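Local coordinates for extracellular solute-binding protein, family 1 (Trichodesmium erythraeum IMS101, PDB 6G7N) that binds iron(III) and, as a periplasmic-type solute-binding protein, probably delivers it to an ABC transporter for iron uptake, at residues A[13-16]-A[17-20]; A[88-92]-A[93-97]; A[247-250]-A[251-255]; A[277-281]-A[282-286]; A[301-304]-A[305-309]. All coordinates share one frame; numbering follows the deposited sequence.

In the fold
All five contacts are local, yet they sit in very different surroundings. Interactions 1 and 3 belong to neighbouring helices that touch each other: Leu17 and Ser20 pack on Tyr254. Interaction 3 is the most buried and faces the sheet largely through apolar groups, whereas interaction 1 adds a surface Gln-Asp bond and a water-bridged tyrosine. Interaction 2, reaching interaction 3 through Phe96 and Leu252, is a turn held by backbone and serine bonds. Interactions 4 and 5, partly buried like 1 and 2, lie on opposite sides of the chain's centre, the first a loop turn, the second a helix start with one water-bridged backbone step.

Interaction 1 of 5, residues A[13-16]-A[17-20]; sequences TDQA and LYDS
Gln15 and Asp19, one helical turn apart, are joined by a hydrogen bond from NE2 of Gln15 to OD1 of Asp19 (2.9 Å, 161°). The donor amide has this oxygen in its plane, but the carboxylate is approached from above its own plane. On the other flank a water links Asp14 OD2 and Tyr18 OH, 2.8 Å from each. OD2 also accepts from the backbone N of Tyr11, a ligand-pocket residue, and the phenol is bonded to ND1 of His10. With CG beside the backbone N (chi1 -53°), the Tyr18 ring folds back over the Asp14 carbonyl, whose O sits 3.5 Å above the ring centre. Replacing Tyr18 with an alanine would probably leave His10 and the bridging water without their hydroxyl partner and uncover that carbonyl. Backbone bonds such as Asp19 N to Gln15 O (2.9 Å) continue the helix. Helix 15-25 belongs to the beta-alpha-beta unit formed with strands 2-7 and 28-33: Tyr18 packs on Val29 and Leu31 of strand 28-33, and Asp14 on Phe264 of helix 258-266.

Interaction 2 of 5, residues A[88-92]-A[93-97]; sequences LRSPE and KLWFG
Ser90 lies over the indole of Trp95, its CB 3.8 Å from the centroid of the five-membered ring and only 15° off the normal, a CH-pi contact. Trp95 reaches this place with CG wedged between its backbone N and carbonyl carbon (chi1 47°), while NE1 is bonded to Gln67 OE1. A leucine in place of Trp95 would probably leave Gln67 without this donor and the Ser90 methylene without its aromatic face. Ser90 turns OG away from its own N to accept from Glu92 N (3.1 Å), and weakly from Leu94 N. The Lys93 chain, bent at chi2 and chi4, curls back so that NZ makes a weak 3.2 Å bond to Pro91 O. One water accepts from this NZ and from Arg89 NH2 and donates to Ser90 O, sitting between like charges 4.2 Å apart; Arg89 NE goes to Ile84 O. The pattern is a tight chain reversal: an ST turn within a type I beta turn, Lys93 in the left-handed helical conformation, and an antiparallel bridge of Arg89 with Phe96 leading into strand 96-108.

Interaction 3 of 5, residues A[247-250]-A[251-255]; sequences GAIK and FLEYL
Ile249 and Glu253 run side by side along one flank of helix 245-255, pointing the same way, with Ile249 CG2 3.9 Å from both CD and OE2 of the glutamate. Ile249 places CG2 anti to its backbone N, which turns this methyl forward along the helix to the carboxylate. Glu253 OE2 is taken up by a hydrogen bond with Ser77 OG, which probably helps to keep the chain stretched beside the methyl.

The closest fit is in the helix itself. Glu253 N donates to Ile249 O and Tyr254 N to Lys250 O, each at 2.9 Å, and the first of these is the straighter, at 167°. The methylenes of the incoming side chains press on the same carbonyls: Tyr254 CB is 3.3 Å from Lys250 O. The ring of Phe251 has Leu255 CG 4.2 Å above one face, offset toward the rim, and meets Phe21 edge-to-face.

Lys250 is the looser element. Its chain runs fully extended from the exposed flank, and across the segments little beyond CB takes part.

On its buried side the helix meets both helix 15-25 and the sheet. Tyr254 reaches Ser20 of that helix, while Ala248 and Leu252 pack on Val54 and Val238 of strands 54-58 and 231-239, and Leu252 and Leu255 on Phe98 of strand 96-108.

Interaction 4 of 5, residues A[277-281]-A[282-286]; sequences VPIAS and VLKPF
The planar peptide carbonyl of Ala280 is the group on which Leu283 and Lys284 converge. Leu283 N stands above its plane, 55° out, at 2.9 Å from Ala280 O, whereas Lys284 N comes nearly head-on to the same oxygen at 3.2 Å. Two N-H groups thus grip one acceptor, both bonds somewhat bent, in a tight helical turn that leads the loop into the 3-10 segment 284-286. A weak bond from Lys284 N to Ser281 O shares the second of these donors.

Side chains gather on the inner flank of the turn. Ile279 sets CG2 anti to its backbone N, and this methyl rests 3.7 Å from Leu283 CB, the two side chains crossing at about a right angle. Ala280 CB is more loosely met, by Val282 CG1 at 4.1 Å and Leu283 CD1 at 4.2 Å.

The loop connects strand 271-272 with helix 297-301. Its apolar residues reach several elements: Val282 and Leu283 pack against Ala200 of helix 196-204, and Leu283 also against Tyr271 of strand 271-272. Ala280 touches Glu266 of helix 258-266.

Along the exposed flank the extended Lys284 chain passes the backbone, with CE 3.3 Å from Ile279 O. One residue on, proline offers no N-H to the turn, and the carbonyl oxygen of Ser281 instead has Pro285 CD at 3.2 Å.

Interaction 5 of 5, residues A[301-304]-A[305-309]; sequences KLNA and DAIKL
Leu302 O accepts from Ala306 N at 3.0 Å, opening the bond ladder of helix 303-312. Leu302 holds the N-cap position: it is where the chain, leaving helix 297-301, departs from helical torsions (phi -105°, psi 16°) before it winds up again. Asn303 O and Ala304 O take Ile307 N and Lys308 N in the same way, with good alignment. The step between Lys301 O and Asp305 N is bridged differently: a water donates to the carbonyl oxygen of Lys301 (3.0 Å) and accepts from Asp305 N (2.9 Å), bridging the junction of the two helices.

Asp305 stands in the first turn of the helix, where its negative charge would probably be favoured by the backbone N-H groups at the helix start. Ala306 CB lies 3.4 Å from Asn303 O and packs on Ile146, on the side facing helix 140-167.

The polar ends of Asn303 find their partners outside the two segments. With CG anti to its backbone N (chi1 177°), its amide stands out from the flank of the first turn, where ND2 is hydrogen-bonded with Gln143 OE1 and OD1 with Arg65 NH2. The amide thereby ties this helix to helices 140-167 and 60-68. Ile307, one turn on, crosses the asparagine side chain at a slant and lies against Arg65 as well; its terminal CD1 comes 3.4 Å from Asn303 OD1.

Interaction 1 of 5, residues A[13-16]-A[17-20]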
loop_
_atom_site.group_PDB
_atom_site.type_symbol
_atom_site.label_atom_id
_atom_site.label_comp_id
_atom_site.label_asym_id
_atom_site.label_seq_id
_atom_site.Cartn_x
_atom_site.Cartn_y
_atom_site.Cartn_z
ATOM N N THR A 13 -10.252 -15.128 3.373
ATOM C CA THR A 13 -11.519 -14.665 2.857
ATOM C C THR A 13 -11.518 -14.516 1.313
ATOM O O THR A 13 -12.596 -14.529 0.705
ATOM C CB THR A 13 -11.919 -13.346 3.540
ATOM O OG1 THR A 13 -10.820 -12.435 3.488
ATOM C CG2 THR A 13 -12.313 -13.564 5.004
ATOM N N ASP A 14 -10.341 -14.454 0.685
ATOM C CA ASP A 14 -10.263 -14.370 -0.762
ATOM C C ASP A 14 -10.692 -15.662 -1.456
ATOM O O ASP A 14 -10.985 -15.636 -2.636
ATOM C CB ASP A 14 -8.836 -13.997 -1.232
ATOM C CG ASP A 14 -8.393 -12.592 -0.796
ATOM O OD1 ASP A 14 -9.271 -11.737 -0.567
ATOM O OD2 ASP A 14 -7.167 -12.346 -0.692
ATOM N N GLN A 15 -10.757 -16.777 -0.729
ATOM C CA GLN A 15 -11.323 -18.002 -1.366
ATOM C C GLN A 15 -12.741 -17.797 -1.943
ATOM O O GLN A 15 -13.074 -18.350 -2.985
ATOM C CB GLN A 15 -11.321 -19.174 -0.398
ATOM C CG GLN A 15 -11.593 -20.508 -1.090
ATOM C CD GLN A 15 -10.522 -20.885 -2.093
ATOM O OE1 GLN A 15 -9.353 -20.837 -1.772
ATOM N NE2 GLN A 15 -10.911 -21.229 -3.328
ATOM N N ALA A 16 -13.517 -16.894 -1.336
ATOM C CA ALA A 16 -14.853 -16.541 -1.887
ATOM C C ALA A 16 -14.762 -15.899 -3.269
ATOM O O ALA A 16 -15.584 -16.147 -4.134
ATOM C CB ALA A 16 -15.619 -15.628 -0.935
ATOM N N LEU A 17 -13.731 -15.084 -3.459
ATOM C CA LEU A 17 -13.515 -14.471 -4.717
ATOM C C LEU A 17 -13.108 -15.532 -5.763
ATOM O O LEU A 17 -13.638 -15.516 -6.871
ATOM C CB LEU A 17 -12.478 -13.383 -4.458
ATOM C CG LEU A 17 -12.192 -12.399 -5.524
ATOM C CD1 LEU A 17 -11.732 -11.107 -4.898
ATOM C CD2 LEU A 17 -11.119 -13.008 -6.402
ATOM N N TYR A 18 -12.207 -16.447 -5.395
ATOM C CA TYR A 18 -11.761 -17.432 -6.369
ATOM C C TYR A 18 -12.946 -18.313 -6.769
ATOM O O TYR A 18 -13.122 -18.611 -7.927
ATOM C CB TYR A 18 -10.614 -18.300 -5.830
ATOM C CG TYR A 18 -9.423 -17.542 -5.270
ATOM C CD1 TYR A 18 -9.102 -16.239 -5.654
ATOM C CD2 TYR A 18 -8.633 -18.147 -4.307
ATOM C CE1 TYR A 18 -8.041 -15.564 -5.089
ATOM C CE2 TYR A 18 -7.559 -17.492 -3.738
ATOM C CZ TYR A 18 -7.268 -16.197 -4.122
ATOM O OH TYR A 18 -6.207 -15.505 -3.547
ATOM N N ASP A 19 -13.740 -18.724 -5.789
ATOM C CA ASP A 19 -14.888 -19.592 -6.069
ATOM C C ASP A 19 -15.939 -18.916 -6.943
ATOM O O ASP A 19 -16.489 -19.546 -7.830
ATOM C CB ASP A 19 -15.490 -20.077 -4.752
ATOM C CG ASP A 19 -14.579 -21.082 -3.996
ATOM O OD1 ASP A 19 -13.550 -21.513 -4.549
ATOM O OD2 ASP A 19 -14.878 -21.368 -2.846
ATOM N N SER A 20 -16.199 -17.635 -6.718
ATOM C CA SER A 20 -17.115 -16.892 -7.572
ATOM C C SER A 20 -16.573 -16.767 -8.986
ATOM O O SER A 20 -17.319 -16.948 -9.973
ATOM C CB SER A 20 -17.394 -15.536 -6.960
ATOM O OG SER A 20 -18.240 -14.811 -7.828
HETATM O O HOH W 1 -6.101 -12.724 -3.206
#

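Interaction 2 of 5, residues A[88-92]-A[93-97]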
loop_
_atom_site.group_PDB
_atom_site.type_symbol
_atom_site.label_atom_id
_atom_site.label_comp_id
_atom_site.label_asym_id
_atom_site.label_seq_id
_atom_site.Cartn_x
_atom_site.Cartn_y
_atom_site.Cartn_z
ATOM N N LEU A 88 -3.819 4.851 -10.260
ATOM C CA LEU A 88 -3.633 3.604 -9.559
ATOM C C LEU A 88 -3.278 2.446 -10.498
ATOM O O LEU A 88 -3.345 1.282 -10.082
ATOM C CB LEU A 88 -4.871 3.262 -8.722
ATOM C CG LEU A 88 -5.300 4.336 -7.718
ATOM C CD1 LEU A 88 -6.515 3.868 -6.932
ATOM C CD2 LEU A 88 -4.176 4.718 -6.761
ATOM N N ARG A 89 -2.878 2.750 -11.734
ATOM C CA ARG A 89 -2.425 1.702 -12.658
ATOM C C ARG A 89 -1.185 2.189 -13.402
ATOM O O ARG A 89 -0.934 3.382 -13.589
ATOM C CB ARG A 89 -3.548 1.268 -13.621
ATOM C CG ARG A 89 -4.359 2.392 -14.241
ATOM C CD ARG A 89 -5.416 1.867 -15.234
ATOM N NE ARG A 89 -6.442 2.862 -15.570
ATOM C CZ ARG A 89 -6.306 3.821 -16.483
ATOM N NH1 ARG A 89 -7.346 4.638 -16.707
ATOM N NH2 ARG A 89 -5.170 3.994 -17.154
ATOM N N SER A 90 -0.377 1.214 -13.838
ATOM C CA SER A 90 0.853 1.513 -14.568
ATOM C C SER A 90 0.537 2.310 -15.832
ATOM O O SER A 90 -0.277 1.841 -16.643
ATOM C CB SER A 90 1.446 0.193 -15.045
ATOM O OG SER A 90 2.515 0.368 -15.952
ATOM N N PRO A 91 1.265 3.395 -16.113
ATOM C CA PRO A 91 1.102 4.078 -17.408
ATOM C C PRO A 91 1.359 3.183 -18.612
ATOM O O PRO A 91 0.810 3.444 -19.689
ATOM C CB PRO A 91 2.118 5.224 -17.331
ATOM C CG PRO A 91 2.169 5.520 -15.861
ATOM C CD PRO A 91 2.138 4.171 -15.209
ATOM N N GLU A 92 2.154 2.135 -18.421
ATOM C CA GLU A 92 2.498 1.185 -19.498
ATOM C C GLU A 92 1.613 -0.055 -19.478
ATOM O O GLU A 92 1.859 -1.009 -20.236
ATOM C CB GLU A 92 3.969 0.771 -19.385
ATOM C CG GLU A 92 4.968 1.910 -19.587
ATOM C CD GLU A 92 6.401 1.474 -19.336
ATOM O OE1 GLU A 92 7.004 0.855 -20.240
ATOM O OE2 GLU A 92 6.930 1.730 -18.227
ATOM N N LYS A 93 0.613 -0.096 -18.598
ATOM C CA LYS A 93 -0.376 -1.177 -18.578
ATOM C C LYS A 93 0.198 -2.510 -18.144
ATOM O O LYS A 93 -0.346 -3.571 -18.445
ATOM C CB LYS A 93 -1.156 -1.296 -19.885
ATOM C CG LYS A 93 -1.710 0.020 -20.411
ATOM C CD LYS A 93 -2.767 0.657 -19.501
ATOM C CE LYS A 93 -3.347 1.954 -20.080
ATOM N NZ LYS A 93 -2.345 3.043 -20.113
ATOM N N LEU A 94 1.267 -2.456 -17.361
ATOM C CA LEU A 94 1.937 -3.655 -16.867
ATOM C C LEU A 94 1.349 -4.214 -15.575
ATOM O O LEU A 94 1.506 -5.400 -15.283
ATOM C CB LEU A 94 3.433 -3.401 -16.713
ATOM C CG LEU A 94 4.170 -3.187 -18.035
ATOM C CD1 LEU A 94 5.527 -2.579 -17.765
ATOM C CD2 LEU A 94 4.306 -4.499 -18.807
ATOM N N TRP A 95 0.685 -3.358 -14.795
ATOM C CA TRP A 95 0.105 -3.757 -13.534
ATOM C C TRP A 95 -0.963 -2.734 -13.175
ATOM O O TRP A 95 -1.011 -1.633 -13.721
ATOM C CB TRP A 95 1.168 -3.914 -12.414
ATOM C CG TRP A 95 2.138 -2.790 -12.308
ATOM C CD1 TRP A 95 3.414 -2.808 -12.813
ATOM C CD2 TRP A 95 1.957 -1.497 -11.709
ATOM N NE1 TRP A 95 4.038 -1.603 -12.574
ATOM C CE2 TRP A 95 3.153 -0.781 -11.921
ATOM C CE3 TRP A 95 0.877 -0.855 -11.052
ATOM C CZ2 TRP A 95 3.304 0.531 -11.511
ATOM C CZ3 TRP A 95 1.033 0.445 -10.663
ATOM C CH2 TRP A 95 2.226 1.130 -10.879
ATOM N N PHE A 96 -1.777 -3.134 -12.211
ATOM C CA PHE A 96 -3.034 -2.441 -11.896
ATOM C C PHE A 96 -3.308 -2.565 -10.413
ATOM O O PHE A 96 -3.144 -3.636 -9.838
ATOM C CB PHE A 96 -4.199 -3.115 -12.667
ATOM C CG PHE A 96 -4.001 -3.139 -14.162
ATOM C CD1 PHE A 96 -3.250 -4.165 -14.754
ATOM C CD2 PHE A 96 -4.464 -2.114 -14.979
ATOM C CE1 PHE A 96 -2.994 -4.168 -16.112
ATOM C CE2 PHE A 96 -4.186 -2.119 -16.344
ATOM C CZ PHE A 96 -3.456 -3.139 -16.889
ATOM N N GLY A 97 -3.815 -1.485 -9.809
ATOM C CA GLY A 97 -4.303 -1.563 -8.444
ATOM C C GLY A 97 -5.716 -2.108 -8.336
ATOM O O GLY A 97 -6.568 -1.742 -9.116
HETATM O O HOH W 2 -2.454 3.336 -17.299
#

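Interaction 3 of 5, residues A[247-250]-A[251-255]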
loop_
_atom_site.group_PDB
_atom_site.type_symbol
_atom_site.label_atom_id
_atom_site.label_comp_id
_atom_site.label_asym_id
_atom_site.label_seq_id
_atom_site.Cartn_x
_atom_site.Cartn_y
_atom_site.Cartn_z
ATOM N N GLY A 247 -7.380 -16.310 -19.628
ATOM C CA GLY A 247 -7.914 -16.532 -18.294
ATOM C C GLY A 247 -7.354 -15.529 -17.300
ATOM O O GLY A 247 -8.091 -15.078 -16.417
ATOM N N ALA A 248 -6.077 -15.172 -17.456
ATOM C CA ALA A 248 -5.446 -14.177 -16.581
ATOM C C ALA A 248 -6.141 -12.826 -16.722
ATOM O O ALA A 248 -6.441 -12.162 -15.715
ATOM C CB ALA A 248 -3.971 -14.050 -16.892
ATOM N N ILE A 249 -6.440 -12.426 -17.955
ATOM C CA ILE A 249 -7.162 -11.163 -18.195
ATOM C C ILE A 249 -8.553 -11.239 -17.577
ATOM O O ILE A 249 -9.019 -10.279 -16.944
ATOM C CB ILE A 249 -7.208 -10.839 -19.695
ATOM C CG1 ILE A 249 -5.794 -10.567 -20.249
ATOM C CG2 ILE A 249 -8.137 -9.657 -19.936
ATOM C CD1 ILE A 249 -5.747 -10.551 -21.763
ATOM N N LYS A 250 -9.244 -12.381 -17.755
ATOM C CA LYS A 250 -10.579 -12.533 -17.141
ATOM C C LYS A 250 -10.514 -12.357 -15.632
ATOM O O LYS A 250 -11.456 -11.788 -15.028
ATOM C CB LYS A 250 -11.193 -13.889 -17.478
ATOM C CG LYS A 250 -11.687 -14.033 -18.914
ATOM C CD LYS A 250 -12.376 -15.380 -19.134
ATOM C CE LYS A 250 -12.936 -15.534 -20.552
ATOM N NZ LYS A 250 -13.708 -16.795 -20.734
ATOM N N PHE A 251 -9.465 -12.872 -15.008
ATOM C CA PHE A 251 -9.335 -12.731 -13.564
ATOM C C PHE A 251 -9.150 -11.273 -13.155
ATOM O O PHE A 251 -9.861 -10.806 -12.236
ATOM C CB PHE A 251 -8.184 -13.602 -13.060
ATOM C CG PHE A 251 -8.075 -13.616 -11.557
ATOM C CD1 PHE A 251 -9.029 -14.253 -10.787
ATOM C CD2 PHE A 251 -7.034 -12.980 -10.905
ATOM C CE1 PHE A 251 -8.965 -14.270 -9.402
ATOM C CE2 PHE A 251 -6.943 -13.000 -9.519
ATOM C CZ PHE A 251 -7.901 -13.645 -8.770
ATOM N N LEU A 252 -8.250 -10.555 -13.815
ATOM C CA LEU A 252 -8.094 -9.135 -13.480
ATOM C C LEU A 252 -9.387 -8.361 -13.672
ATOM O O LEU A 252 -9.760 -7.516 -12.842
ATOM C CB LEU A 252 -6.968 -8.497 -14.287
ATOM C CG LEU A 252 -5.563 -9.094 -14.122
ATOM C CD1 LEU A 252 -4.574 -8.174 -14.790
ATOM C CD2 LEU A 252 -5.205 -9.332 -12.638
ATOM N N GLU A 253 -10.090 -8.637 -14.765
ATOM C CA GLU A 253 -11.357 -7.942 -15.009
ATOM C C GLU A 253 -12.383 -8.291 -13.935
ATOM O O GLU A 253 -13.132 -7.423 -13.479
ATOM C CB GLU A 253 -11.871 -8.242 -16.394
ATOM C CG GLU A 253 -11.024 -7.597 -17.469
ATOM C CD GLU A 253 -11.463 -7.870 -18.902
ATOM O OE1 GLU A 253 -12.153 -8.876 -19.154
ATOM O OE2 GLU A 253 -11.043 -7.101 -19.802
ATOM N N TYR A 254 -12.444 -9.558 -13.522
ATOM C CA TYR A 254 -13.345 -9.940 -12.448
ATOM C C TYR A 254 -13.064 -9.158 -11.165
ATOM O O TYR A 254 -13.993 -8.758 -10.454
ATOM C CB TYR A 254 -13.245 -11.457 -12.228
ATOM C CG TYR A 254 -13.885 -11.873 -10.939
ATOM C CD1 TYR A 254 -15.263 -11.885 -10.769
ATOM C CD2 TYR A 254 -13.091 -12.159 -9.820
ATOM C CE1 TYR A 254 -15.821 -12.202 -9.528
ATOM C CE2 TYR A 254 -13.636 -12.455 -8.609
ATOM C CZ TYR A 254 -14.988 -12.468 -8.455
ATOM O OH TYR A 254 -15.516 -12.703 -7.198
ATOM N N LEU A 255 -11.785 -8.901 -10.875
ATOM C CA LEU A 255 -11.425 -8.197 -9.648
ATOM C C LEU A 255 -11.966 -6.784 -9.540
ATOM O O LEU A 255 -12.047 -6.266 -8.415
ATOM C CB LEU A 255 -9.916 -8.185 -9.440
ATOM C CG LEU A 255 -9.264 -9.532 -9.102
ATOM C CD1 LEU A 255 -7.757 -9.325 -9.016
ATOM C CD2 LEU A 255 -9.788 -10.109 -7.817
#

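Interaction 4 of 5, residues A[277-281]-A[282-286]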
loop_
_atom_site.group_PDB
_atom_site.type_symbol
_atom_site.label_atom_id
_atom_site.label_comp_id
_atom_site.label_asym_id
_atom_site.label_seq_id
_atom_site.Cartn_x
_atom_site.Cartn_y
_atom_site.Cartn_z
ATOM N N VAL A 277 -18.201 1.704 -5.274
ATOM C CA VAL A 277 -18.255 0.538 -4.416
ATOM C C VAL A 277 -18.296 1.032 -2.963
ATOM O O VAL A 277 -17.436 1.815 -2.546
ATOM C CB VAL A 277 -17.037 -0.360 -4.669
ATOM C CG1 VAL A 277 -17.022 -1.534 -3.702
ATOM C CG2 VAL A 277 -17.044 -0.857 -6.101
ATOM N N PRO A 278 -19.252 0.562 -2.165
ATOM C CA PRO A 278 -19.312 0.981 -0.768
ATOM C C PRO A 278 -18.035 0.656 0.005
ATOM O O PRO A 278 -17.383 -0.362 -0.237
ATOM C CB PRO A 278 -20.527 0.229 -0.213
ATOM C CG PRO A 278 -21.392 0.065 -1.422
ATOM C CD PRO A 278 -20.417 -0.266 -2.527
ATOM N N ILE A 279 -17.739 1.525 0.958
ATOM C CA ILE A 279 -16.582 1.469 1.825
ATOM C C ILE A 279 -16.857 0.537 3.012
ATOM O O ILE A 279 -17.970 0.520 3.525
ATOM C CB ILE A 279 -16.306 2.928 2.358
ATOM C CG1 ILE A 279 -16.143 3.921 1.188
ATOM C CG2 ILE A 279 -15.100 2.985 3.273
ATOM C CD1 ILE A 279 -15.181 3.420 0.160
ATOM N N ALA A 280 -15.841 -0.202 3.476
ATOM C CA ALA A 280 -15.981 -1.050 4.673
ATOM C C ALA A 280 -16.532 -0.275 5.866
ATOM O O ALA A 280 -16.124 0.883 6.122
ATOM C CB ALA A 280 -14.652 -1.675 5.077
ATOM N N SER A 281 -17.383 -0.928 6.648
ATOM C CA SER A 281 -17.969 -0.265 7.807
ATOM C C SER A 281 -16.921 0.294 8.777
ATOM O O SER A 281 -17.101 1.387 9.317
ATOM C CB SER A 281 -18.912 -1.213 8.540
ATOM O OG SER A 281 -19.953 -1.615 7.672
ATOM N N VAL A 282 -15.812 -0.423 8.964
ATOM C CA VAL A 282 -14.775 0.010 9.884
ATOM C C VAL A 282 -14.082 1.298 9.410
ATOM O O VAL A 282 -13.524 2.044 10.209
ATOM C CB VAL A 282 -13.731 -1.123 10.109
ATOM C CG1 VAL A 282 -12.937 -1.439 8.842
ATOM C CG2 VAL A 282 -12.792 -0.804 11.271
ATOM N N LEU A 283 -14.047 1.531 8.095
ATOM C CA LEU A 283 -13.417 2.735 7.552
ATOM C C LEU A 283 -14.327 3.958 7.525
ATOM O O LEU A 283 -13.823 5.082 7.539
ATOM C CB LEU A 283 -12.877 2.449 6.145
ATOM C CG LEU A 283 -11.796 1.369 6.067
ATOM C CD1 LEU A 283 -11.463 1.018 4.621
ATOM C CD2 LEU A 283 -10.543 1.787 6.817
ATOM N N LYS A 284 -15.639 3.762 7.488
ATOM C CA LYS A 284 -16.574 4.896 7.377
ATOM C C LYS A 284 -16.393 5.976 8.457
ATOM O O LYS A 284 -16.480 7.165 8.133
ATOM C CB LYS A 284 -18.035 4.432 7.307
ATOM C CG LYS A 284 -18.423 3.694 6.025
ATOM C CD LYS A 284 -19.911 3.354 6.056
ATOM C CE LYS A 284 -20.287 2.250 5.087
ATOM N NZ LYS A 284 -21.759 1.981 5.118
ATOM N N PRO A 285 -16.139 5.602 9.734
ATOM C CA PRO A 285 -16.022 6.666 10.751
ATOM C C PRO A 285 -14.895 7.653 10.526
ATOM O O PRO A 285 -14.949 8.773 11.028
ATOM C CB PRO A 285 -15.816 5.883 12.057
ATOM C CG PRO A 285 -16.433 4.551 11.791
ATOM C CD PRO A 285 -16.161 4.268 10.348
ATOM N N PHE A 286 -13.878 7.242 9.776
ATOM C CA PHE A 286 -12.763 8.128 9.487
ATOM C C PHE A 286 -13.057 9.132 8.385
ATOM O O PHE A 286 -12.342 10.130 8.262
ATOM C CB PHE A 286 -11.525 7.319 9.171
ATOM C CG PHE A 286 -11.127 6.413 10.281
ATOM C CD1 PHE A 286 -10.535 6.919 11.427
ATOM C CD2 PHE A 286 -11.396 5.062 10.215
ATOM C CE1 PHE A 286 -10.186 6.095 12.470
ATOM C CE2 PHE A 286 -11.047 4.228 11.259
ATOM C CZ PHE A 286 -10.428 4.751 12.382
#

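Interaction 5 of 5, residues A[301-304]-A[305-309]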
loop_
_atom_site.group_PDB
_atom_site.type_symbol
_atom_site.label_atom_id
_atom_site.label_comp_id
_atom_site.label_asym_id
_atom_site.label_seq_id
_atom_site.Cartn_x
_atom_site.Cartn_y
_atom_site.Cartn_z
ATOM N N LYS A 301 9.653 4.274 -9.605
ATOM C CA LYS A 301 10.706 5.027 -10.351
ATOM C C LYS A 301 11.763 5.705 -9.461
ATOM O O LYS A 301 12.973 5.702 -9.776
ATOM C CB LYS A 301 10.050 6.060 -11.254
ATOM C CG LYS A 301 10.978 6.698 -12.225
ATOM C CD LYS A 301 10.237 7.490 -13.271
ATOM C CE LYS A 301 11.218 8.011 -14.312
ATOM N NZ LYS A 301 10.566 8.412 -15.597
ATOM N N LEU A 302 11.295 6.242 -8.329
ATOM C CA LEU A 302 12.200 6.945 -7.413
ATOM C C LEU A 302 12.549 6.141 -6.166
ATOM O O LEU A 302 13.090 6.691 -5.209
ATOM C CB LEU A 302 11.617 8.287 -7.032
ATOM C CG LEU A 302 11.682 9.275 -8.174
ATOM C CD1 LEU A 302 10.819 10.468 -7.868
ATOM C CD2 LEU A 302 13.135 9.694 -8.412
ATOM N N ASN A 303 12.299 4.842 -6.189
ATOM C CA ASN A 303 12.632 3.991 -5.051
ATOM C C ASN A 303 14.130 4.041 -4.716
ATOM O O ASN A 303 14.499 4.164 -3.553
ATOM C CB ASN A 303 12.191 2.562 -5.332
ATOM C CG ASN A 303 12.579 1.608 -4.216
ATOM O OD1 ASN A 303 13.628 0.987 -4.263
ATOM N ND2 ASN A 303 11.752 1.536 -3.196
ATOM N N ALA A 304 14.993 3.934 -5.733
ATOM C CA ALA A 304 16.440 3.964 -5.468
ATOM C C ALA A 304 16.862 5.292 -4.853
ATOM O O ALA A 304 17.703 5.326 -3.934
ATOM C CB ALA A 304 17.228 3.697 -6.744
ATOM N N ASP A 305 16.277 6.392 -5.313
ATOM C CA ASP A 305 16.578 7.712 -4.754
ATOM C C ASP A 305 16.116 7.811 -3.303
ATOM O O ASP A 305 16.792 8.405 -2.468
ATOM C CB ASP A 305 15.935 8.829 -5.599
ATOM C CG ASP A 305 16.693 9.141 -6.927
ATOM O OD1 ASP A 305 17.748 8.563 -7.198
ATOM O OD2 ASP A 305 16.238 10.031 -7.681
ATOM N N ALA A 306 14.973 7.218 -2.987
ATOM C CA ALA A 306 14.491 7.170 -1.622
ATOM C C ALA A 306 15.443 6.440 -0.692
ATOM O O ALA A 306 15.777 6.909 0.399
ATOM C CB ALA A 306 13.085 6.574 -1.551
ATOM N N ILE A 307 15.922 5.273 -1.127
ATOM C CA ILE A 307 16.892 4.498 -0.359
ATOM C C ILE A 307 18.156 5.342 -0.109
ATOM O O ILE A 307 18.677 5.371 1.007
ATOM C CB ILE A 307 17.184 3.162 -1.059
ATOM C CG1 ILE A 307 15.943 2.258 -0.999
ATOM C CG2 ILE A 307 18.407 2.487 -0.466
ATOM C CD1 ILE A 307 16.037 0.995 -1.835
ATOM N N LYS A 308 18.667 5.964 -1.159
ATOM C CA LYS A 308 19.854 6.820 -1.041
ATOM C C LYS A 308 19.645 7.952 -0.036
ATOM O O LYS A 308 20.484 8.189 0.825
ATOM C CB LYS A 308 20.262 7.379 -2.414
ATOM C CG LYS A 308 21.457 8.323 -2.381
ATOM C CD LYS A 308 21.678 8.944 -3.745
ATOM C CE LYS A 308 22.409 10.269 -3.643
ATOM N NZ LYS A 308 22.935 10.661 -4.977
ATOM N N LEU A 309 18.510 8.640 -0.142
ATOM C CA LEU A 309 18.225 9.746 0.759
ATOM C C LEU A 309 18.136 9.275 2.205
ATOM O O LEU A 309 18.697 9.894 3.120
ATOM C CB LEU A 309 16.927 10.458 0.323
ATOM C CG LEU A 309 16.440 11.573 1.222
ATOM C CD1 LEU A 309 15.323 12.322 0.531
ATOM C CD2 LEU A 309 15.798 11.014 2.458
HETATM O O HOH W 3 15.387 6.388 -8.113
#